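Local coordinates for uncharacterized protein (Thermotoga maritima, PDB 1VMJ) that is a putative thiamin phosphate synthase of the YjbQ (UPF0047) family, with a metal site occupied by sodium in this crystal, and probably works as a trimer, at the interface of chains A and B. Residues are numbered along the deposited sequence; one frame, centred on the assembly and turned at random. Chains: chain A/B, hypothetical protein TM0723.

Contact 1: the interface of chains A and B. Residues chain A 64-66, 71, 128-129; chain B 58, 93, 104.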
loop_
_atom_site.group_PDB
_atom_site.type_symbol
_atom_site.label_atom_id
_atom_site.label_comp_id
_atom_site.label_asym_id
_atom_site.label_seq_id
_atom_site.Cartn_x
_atom_site.Cartn_y
_atom_site.Cartn_z
ATOM N N ILE A 64 2.503 8.082 -4.599
ATOM C CA ILE A 64 2.132 9.486 -4.612
ATOM C C ILE A 64 2.939 10.250 -3.576
ATOM O O ILE A 64 2.968 9.881 -2.395
ATOM C CB ILE A 64 0.629 9.693 -4.371
ATOM C CG1 ILE A 64 -0.135 9.335 -5.659
ATOM C CG2 ILE A 64 0.319 11.127 -3.998
ATOM C CD1 ILE A 64 -1.592 9.088 -5.511
ATOM N N ASN A 65 3.580 11.337 -4.007
ATOM C CA ASN A 65 4.220 12.233 -3.061
ATOM C C ASN A 65 4.545 13.551 -3.743
ATOM O O ASN A 65 3.941 13.865 -4.729
ATOM C CB ASN A 65 5.424 11.556 -2.375
ATOM C CG ASN A 65 5.534 11.980 -0.912
ATOM O OD1 ASN A 65 5.897 13.128 -0.637
ATOM N ND2 ASN A 65 5.081 11.122 0.013
ATOM N N ASP A 66 5.485 14.319 -3.213
ATOM C CA ASP A 66 5.770 15.658 -3.742
ATOM C C ASP A 66 6.679 15.599 -4.955
ATOM O O ASP A 66 7.603 14.793 -5.000
ATOM C CB ASP A 66 6.503 16.463 -2.657
ATOM C CG ASP A 66 6.330 17.979 -2.793
ATOM O OD1 ASP A 66 5.666 18.502 -3.716
ATOM O OD2 ASP A 66 6.880 18.659 -1.900
ATOM N N LEU A 71 13.280 16.562 -1.995
ATOM C CA LEU A 71 12.639 15.368 -1.450
ATOM C C LEU A 71 13.003 14.112 -2.221
ATOM O O LEU A 71 13.202 13.059 -1.626
ATOM C CB LEU A 71 11.131 15.553 -1.366
ATOM C CG LEU A 71 10.404 14.450 -0.608
ATOM C CD1 LEU A 71 10.796 14.545 0.865
ATOM C CD2 LEU A 71 8.890 14.520 -0.727
ATOM N N TRP A 128 -1.156 18.736 -3.321
ATOM C CA TRP A 128 0.234 18.457 -3.642
ATOM C C TRP A 128 0.482 17.040 -4.090
ATOM O O TRP A 128 1.629 16.647 -4.269
ATOM C CB TRP A 128 1.140 18.857 -2.481
ATOM C CG TRP A 128 0.939 20.288 -2.117
ATOM C CD1 TRP A 128 0.413 20.765 -0.968
ATOM C CD2 TRP A 128 1.178 21.419 -2.959
ATOM N NE1 TRP A 128 0.333 22.144 -1.024
ATOM C CE2 TRP A 128 0.796 22.564 -2.240
ATOM C CE3 TRP A 128 1.681 21.573 -4.256
ATOM C CZ2 TRP A 128 0.908 23.852 -2.771
ATOM C CZ3 TRP A 128 1.795 22.850 -4.786
ATOM C CH2 TRP A 128 1.411 23.973 -4.041
ATOM N N GLU A 129 -0.593 16.269 -4.262
ATOM C CA GLU A 129 -0.456 14.892 -4.714
ATOM C C GLU A 129 -0.002 14.819 -6.158
ATOM O O GLU A 129 -0.654 15.354 -7.053
ATOM C CB GLU A 129 -1.757 14.111 -4.567
ATOM C CG GLU A 129 -2.203 13.890 -3.143
ATOM C CD GLU A 129 -3.325 12.879 -3.048
ATOM O OE1 GLU A 129 -4.493 13.283 -3.209
ATOM O OE2 GLU A 129 -3.049 11.674 -2.848
ATOM N N ILE B 58 0.387 14.612 1.515
ATOM C CA ILE B 58 1.519 13.732 1.243
ATOM C C ILE B 58 2.446 13.572 2.445
ATOM O O ILE B 58 3.542 13.003 2.322
ATOM C CB ILE B 58 2.264 14.195 -0.048
ATOM C CG1 ILE B 58 2.747 15.638 0.100
ATOM C CG2 ILE B 58 1.354 14.053 -1.272
ATOM C CD1 ILE B 58 3.588 16.136 -1.050
ATOM N N HIS B 93 14.845 18.460 1.372
ATOM C CA HIS B 93 13.508 19.024 1.280
ATOM C C HIS B 93 13.324 20.184 2.252
ATOM O O HIS B 93 12.516 21.081 1.993
ATOM C CB HIS B 93 12.470 17.954 1.530
ATOM C CG HIS B 93 11.066 18.437 1.415
ATOM N ND1 HIS B 93 10.532 18.869 0.218
ATOM C CD2 HIS B 93 10.086 18.571 2.341
ATOM C CE1 HIS B 93 9.272 19.219 0.406
ATOM N NE2 HIS B 93 8.970 19.040 1.684
ATOM N N HIS B 104 6.984 13.015 5.152
ATOM C CA HIS B 104 6.793 12.389 3.839
ATOM C C HIS B 104 7.310 10.959 3.879
ATOM O O HIS B 104 6.731 10.057 3.269
ATOM C CB HIS B 104 7.561 13.138 2.770
ATOM C CG HIS B 104 7.113 14.545 2.566
ATOM N ND1 HIS B 104 6.216 14.909 1.584
ATOM C CD2 HIS B 104 7.475 15.690 3.188
ATOM C CE1 HIS B 104 6.029 16.214 1.629
ATOM N NE2 HIS B 104 6.779 16.712 2.588
#
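A:Asn65 and B:His104 meet at an angle, amide and imidazole planes 52° apart, in this subunit contact of the YjbQ (UPF0047) fold. ND1 of B:His104 donates to the amide oxygen OD1 of A:Asn65 over 2.9 Å, arriving in the carbonyl plane on a lone pair, although OD1 lies 20° out of the plane of the imidazole. By holding ND1, the bond probably helps to orient this imidazole, a sodium ligand. The same OD1 also accepts a hydrogen bond from the backbone N of A:Asp66 at 2.9 Å, so two donors limit rotation of the amide; asparagine suits the place because its compact carbonyl can serve both subunits. A:Leu71 brings CD2 over one face of the B:His104 ring, toward its rim and 3.9 Å from the centroid, while its other methyl, CD1, lies 3.9 Å from CB of B:His93, also a sodium ligand. The carboxylate of A:Asp66 stands nearly perpendicular to the B:His93 ring, with OD2 3.4 Å from CE1. B:Ile58 wedges between strand 60-65 and the loop of A:Trp128 and A:Glu129: with CG1 between backbone N and carbonyl carbon (chi1 58°), CD1 is directed toward A:Asp66 CB, and CG2 rests 3.8 Å from A:Asn65 CA.

Contact 2: the interface of chains A and B. Residues chain A 48-50, 117-119, 124; chain B 15, 17, 145, 147.
B:Lys147 NZ forms a salt bridge with the carboxylate OE1 of A:Glu48 at 2.7 Å, met nearly along its C-O axis, where side chains of B strands 14-22 and 142-150 meet A strand 113-119 and nearby loops. The ammonium also hydrogen-bonds to the hydroxyl OG1 of A:Thr119 at 2.9 Å and to the backbone O of A:Ile118, from above that carbonyl's plane. Lysine suits the place because its long methylene chain, bent at chi2 (78°), can pack CG 3.5 Å from A:Ala117 CB before the charged tip arrives. An alanine here would probably leave the A:Glu48 carboxylate without its charged mate and open a gap beside A:Ala117. B:Leu145 sets CD2 3.6 Å from the same A:Ala117 CB. Alongside, B:Arg17 and A:Asp124 form a salt bridge tip to tip, planes 14° apart: NE gives to OD2 at 2.7 Å and NH2 to OD1 at 2.9 Å, each on a syn lone pair. Arginine suits because its planar guanidinium can match both carboxylate oxygens. In the second shell, B:Leu145 CD1 backs one guanidinium face, offset toward the rim. A:Thr119 joins the two charged clusters: its OG1 donates to A:Asp124 OD2 at 2.7 Å, from above the carboxylate plane.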
loop_
_atom_site.group_PDB
_atom_site.type_symbol
_atom_site.label_atom_id
_atom_site.label_comp_id
_atom_site.label_asym_id
_atom_site.label_seq_id
_atom_site.Cartn_x
_atom_site.Cartn_y
_atom_site.Cartn_z
ATOM N N GLU A 48 -17.313 8.702 -12.586
ATOM C CA GLU A 48 -17.156 8.315 -11.174
ATOM C C GLU A 48 -16.608 6.903 -11.127
ATOM O O GLU A 48 -17.126 6.007 -11.792
ATOM C CB GLU A 48 -18.511 8.330 -10.489
ATOM C CG GLU A 48 -19.267 9.651 -10.636
ATOM C CD GLU A 48 -18.600 10.806 -9.911
ATOM O OE1 GLU A 48 -17.868 10.548 -8.937
ATOM O OE2 GLU A 48 -18.808 11.995 -10.314
ATOM N N GLY A 49 -15.554 6.694 -10.355
ATOM C CA GLY A 49 -14.958 5.378 -10.330
ATOM C C GLY A 49 -13.713 5.306 -9.482
ATOM O O GLY A 49 -13.479 6.167 -8.644
ATOM N N LEU A 50 -12.935 4.250 -9.698
ATOM C CA LEU A 50 -11.651 4.046 -9.048
ATOM C C LEU A 50 -10.636 3.736 -10.120
ATOM O O LEU A 50 -10.917 2.956 -11.034
ATOM C CB LEU A 50 -11.683 2.891 -8.057
ATOM C CG LEU A 50 -12.554 3.031 -6.813
ATOM C CD1 LEU A 50 -12.513 1.753 -5.992
ATOM C CD2 LEU A 50 -12.079 4.179 -5.973
ATOM N N ALA A 117 -9.397 7.886 -6.432
ATOM C CA ALA A 117 -10.804 8.112 -6.755
ATOM C C ALA A 117 -10.931 8.955 -8.024
ATOM O O ALA A 117 -10.165 9.918 -8.215
ATOM C CB ALA A 117 -11.480 8.839 -5.606
ATOM N N ILE A 118 -11.910 8.598 -8.859
ATOM C CA ILE A 118 -12.327 9.428 -9.983
ATOM C C ILE A 118 -13.656 10.041 -9.612
ATOM O O ILE A 118 -14.624 9.328 -9.323
ATOM C CB ILE A 118 -12.438 8.610 -11.288
ATOM C CG1 ILE A 118 -11.119 7.875 -11.577
ATOM C CG2 ILE A 118 -12.844 9.495 -12.448
ATOM C CD1 ILE A 118 -9.908 8.726 -11.574
ATOM N N THR A 119 -13.703 11.369 -9.654
ATOM C CA THR A 119 -14.872 12.130 -9.281
ATOM C C THR A 119 -15.072 13.214 -10.321
ATOM O O THR A 119 -14.148 13.942 -10.640
ATOM C CB THR A 119 -14.674 12.752 -7.908
ATOM O OG1 THR A 119 -14.512 11.705 -6.943
ATOM C CG2 THR A 119 -15.855 13.570 -7.510
ATOM N N ASP A 124 -9.285 12.578 -8.038
ATOM C CA ASP A 124 -9.741 13.324 -6.872
ATOM C C ASP A 124 -8.561 13.435 -5.909
ATOM O O ASP A 124 -8.364 12.571 -5.051
ATOM C CB ASP A 124 -10.933 12.569 -6.294
ATOM C CG ASP A 124 -11.801 13.385 -5.414
ATOM O OD1 ASP A 124 -11.406 14.493 -4.973
ATOM O OD2 ASP A 124 -12.903 12.884 -5.126
ATOM N N SER B 15 -22.011 5.459 -6.512
ATOM C CA SER B 15 -20.765 5.963 -5.973
ATOM C C SER B 15 -21.058 6.933 -4.864
ATOM O O SER B 15 -22.150 7.521 -4.780
ATOM C CB SER B 15 -19.884 6.631 -7.022
ATOM O OG SER B 15 -20.328 7.909 -7.362
ATOM N N ARG B 17 -18.875 9.756 -2.103
ATOM C CA ARG B 17 -17.660 10.498 -1.782
ATOM C C ARG B 17 -17.851 11.336 -0.525
ATOM O O ARG B 17 -18.896 11.965 -0.328
ATOM C CB ARG B 17 -17.346 11.410 -2.951
ATOM C CG ARG B 17 -16.131 12.210 -2.760
ATOM C CD ARG B 17 -16.130 13.399 -3.669
ATOM N NE ARG B 17 -14.829 14.022 -3.641
ATOM C CZ ARG B 17 -14.489 15.032 -2.854
ATOM N NH1 ARG B 17 -15.351 15.593 -2.012
ATOM N NH2 ARG B 17 -13.259 15.492 -2.910
ATOM N N LEU B 145 -9.876 11.329 2.096
ATOM C CA LEU B 145 -10.933 11.061 1.133
ATOM C C LEU B 145 -11.487 9.672 1.344
ATOM O O LEU B 145 -10.724 8.727 1.526
ATOM C CB LEU B 145 -10.427 11.211 -0.310
ATOM C CG LEU B 145 -11.491 11.086 -1.401
ATOM C CD1 LEU B 145 -12.510 12.217 -1.342
ATOM C CD2 LEU B 145 -10.824 11.030 -2.777
ATOM N N LYS B 147 -14.027 7.189 -0.801
ATOM C CA LYS B 147 -14.706 6.948 -2.039
ATOM C C LYS B 147 -15.177 5.506 -2.093
ATOM O O LYS B 147 -14.414 4.600 -1.832
ATOM C CB LYS B 147 -13.763 7.237 -3.220
ATOM C CG LYS B 147 -14.414 7.135 -4.631
ATOM C CD LYS B 147 -15.244 8.327 -4.980
ATOM C CE LYS B 147 -15.722 8.253 -6.434
ATOM N NZ LYS B 147 -16.413 9.537 -6.857
#

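Contact 3: the interface of chains A and B. Residues chain A 75, 78, 82, 109-110; chain B 82-83, 105, 108-109.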
loop_
_atom_site.group_PDB
_atom_site.type_symbol
_atom_site.label_atom_id
_atom_site.label_comp_id
_atom_site.label_asym_id
_atom_site.label_seq_id
_atom_site.Cartn_x
_atom_site.Cartn_y
_atom_site.Cartn_z
ATOM N N PHE A 75 14.540 10.780 -0.623
ATOM C CA PHE A 75 14.064 9.400 -0.797
ATOM C C PHE A 75 15.216 8.487 -1.246
ATOM O O PHE A 75 15.339 7.363 -0.784
ATOM C CB PHE A 75 12.892 9.307 -1.804
ATOM C CG PHE A 75 11.545 9.554 -1.201
ATOM C CD1 PHE A 75 11.014 8.688 -0.272
ATOM C CD2 PHE A 75 10.780 10.620 -1.623
ATOM C CE1 PHE A 75 9.737 8.910 0.243
ATOM C CE2 PHE A 75 9.522 10.841 -1.099
ATOM C CZ PHE A 75 9.007 9.992 -0.175
ATOM N N TRP A 78 17.409 7.822 1.738
ATOM C CA TRP A 78 16.678 7.016 2.727
ATOM C C TRP A 78 16.507 5.574 2.308
ATOM O O TRP A 78 16.719 4.668 3.096
ATOM C CB TRP A 78 15.330 7.666 2.918
ATOM C CG TRP A 78 14.436 7.079 3.908
ATOM C CD1 TRP A 78 14.658 6.980 5.245
ATOM C CD2 TRP A 78 13.113 6.595 3.683
ATOM N NE1 TRP A 78 13.548 6.448 5.873
ATOM C CE2 TRP A 78 12.591 6.211 4.930
ATOM C CE3 TRP A 78 12.308 6.450 2.541
ATOM C CZ2 TRP A 78 11.309 5.689 5.069
ATOM C CZ3 TRP A 78 11.017 5.925 2.690
ATOM C CH2 TRP A 78 10.542 5.551 3.938
ATOM N N LEU A 82 17.786 2.145 4.101
ATOM C CA LEU A 82 16.921 1.049 4.511
ATOM C C LEU A 82 17.164 -0.240 3.760
ATOM O O LEU A 82 16.957 -1.325 4.321
ATOM C CB LEU A 82 15.468 1.441 4.316
ATOM C CG LEU A 82 14.912 2.597 5.126
ATOM C CD1 LEU A 82 13.451 2.758 4.822
ATOM C CD2 LEU A 82 15.153 2.367 6.585
ATOM N N ILE A 109 9.165 -0.671 0.177
ATOM C CA ILE A 109 8.978 0.542 0.965
ATOM C C ILE A 109 8.051 1.537 0.279
ATOM O O ILE A 109 7.131 2.060 0.907
ATOM C CB ILE A 109 10.325 1.209 1.250
ATOM C CG1 ILE A 109 11.198 0.284 2.107
ATOM C CG2 ILE A 109 10.156 2.562 1.923
ATOM C CD1 ILE A 109 10.647 -0.010 3.473
ATOM N N MET A 110 8.287 1.817 -0.993
ATOM C CA MET A 110 7.532 2.875 -1.670
ATOM C C MET A 110 6.126 2.413 -2.046
ATOM O O MET A 110 5.198 3.237 -2.176
ATOM C CB MET A 110 8.272 3.370 -2.906
ATOM C CG MET A 110 9.609 4.013 -2.671
ATOM S SD MET A 110 9.621 5.338 -1.490
ATOM C CE MET A 110 8.530 6.465 -2.283
ATOM N N LEU B 82 13.147 4.849 11.891
ATOM C CA LEU B 82 13.291 4.672 10.454
ATOM C C LEU B 82 13.396 5.967 9.682
ATOM O O LEU B 82 14.051 6.003 8.631
ATOM C CB LEU B 82 12.107 3.894 9.911
ATOM C CG LEU B 82 11.896 2.468 10.383
ATOM C CD1 LEU B 82 10.715 1.879 9.667
ATOM C CD2 LEU B 82 13.137 1.663 10.160
ATOM N N ALA B 83 12.740 7.020 10.184
ATOM C CA ALA B 83 12.648 8.300 9.481
ATOM C C ALA B 83 12.622 9.453 10.475
ATOM O O ALA B 83 11.596 10.084 10.680
ATOM C CB ALA B 83 11.399 8.295 8.616
ATOM N N LEU B 105 8.409 10.757 4.600
ATOM C CA LEU B 105 8.995 9.419 4.790
ATOM C C LEU B 105 8.156 8.521 5.710
ATOM O O LEU B 105 7.879 7.378 5.366
ATOM C CB LEU B 105 10.460 9.527 5.298
ATOM C CG LEU B 105 11.371 10.417 4.463
ATOM C CD1 LEU B 105 12.775 10.378 5.031
ATOM C CD2 LEU B 105 11.361 10.103 3.003
ATOM N N THR B 108 5.144 7.244 4.061
ATOM C CA THR B 108 5.484 6.211 3.109
ATOM C C THR B 108 5.509 4.842 3.787
ATOM O O THR B 108 4.985 3.873 3.238
ATOM C CB THR B 108 6.798 6.554 2.415
ATOM O OG1 THR B 108 6.659 7.805 1.736
ATOM C CG2 THR B 108 7.189 5.472 1.421
ATOM N N ILE B 109 6.088 4.758 4.976
ATOM C CA ILE B 109 6.072 3.503 5.718
ATOM C C ILE B 109 4.655 3.037 6.030
ATOM O O ILE B 109 4.323 1.874 5.807
ATOM C CB ILE B 109 6.865 3.638 7.019
ATOM C CG1 ILE B 109 8.340 3.921 6.707
ATOM C CG2 ILE B 109 6.729 2.404 7.896
ATOM C CD1 ILE B 109 9.047 2.820 5.969
HETATM O O HOH W 1 3.831 3.903 0.750
HETATM O O HOH W 2 6.148 0.357 3.536
#
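A:Trp78 on helix 69-82 and B:Leu105 on helix 101-110 face each other, both from regular helical backbone. With CG anti to its backbone N (chi1 -177°), the indole extends toward chain B, where NE1 donates to the backbone O of B:Leu82 over 2.8 Å; the oxygen lies in the ring plane, although the N-H comes from above the carbonyl plane. Tryptophan suits the place by joining this polar edge to broad apolar faces. B:Leu105 covers one face, with CD1 3.8 Å from the centroid of the five-membered ring and CB over the six-membered ring, while A:Leu82 CD1 backs the opposite face from its own chain. The other branch of B:Leu105, CD2, sits over the A:Phe75 ring, 3.9 Å from its centroid, so the forked leucine packs against two aromatic rings. B:Ile109 CG1 lies in plane at the indole edge, with B:Ile109 CD1 3.7 Å from A:Trp78 CH2. B:Thr108 turns its methyl CG2 to A:Met110 SD at 3.8 Å. Water 1 lies 2.7 Å from B:Thr108 O and makes a long contact to A:Met110 O; water 2 makes long contacts to A:Ile109 O and B:Ile109 O. The site lies where helices 69-82 and 101-110 of the two subunits pack together, with the end of B helix 69-82 supplying the carbonyl for the indole.

The C-alpha centres of contact 1 and contact 3 are about 12 Å apart, whereas contact 2 lies about 21 Å from contact 1 and 28 Å from contact 3. Contacts 1 and 3 share helix 69-82 of chain A and helix 101-110 of chain B, so helix packing and the placing of the sodium ligand B:His104 are probably coupled. Contact 2 uses other elements, including strands 113-119 of A and 142-150 of B, and probably steadies the part of the interface farthest from the helices with salt bridges. Because the assembly contains three copies, the same asymmetric pairing is likely to recur around a trimer.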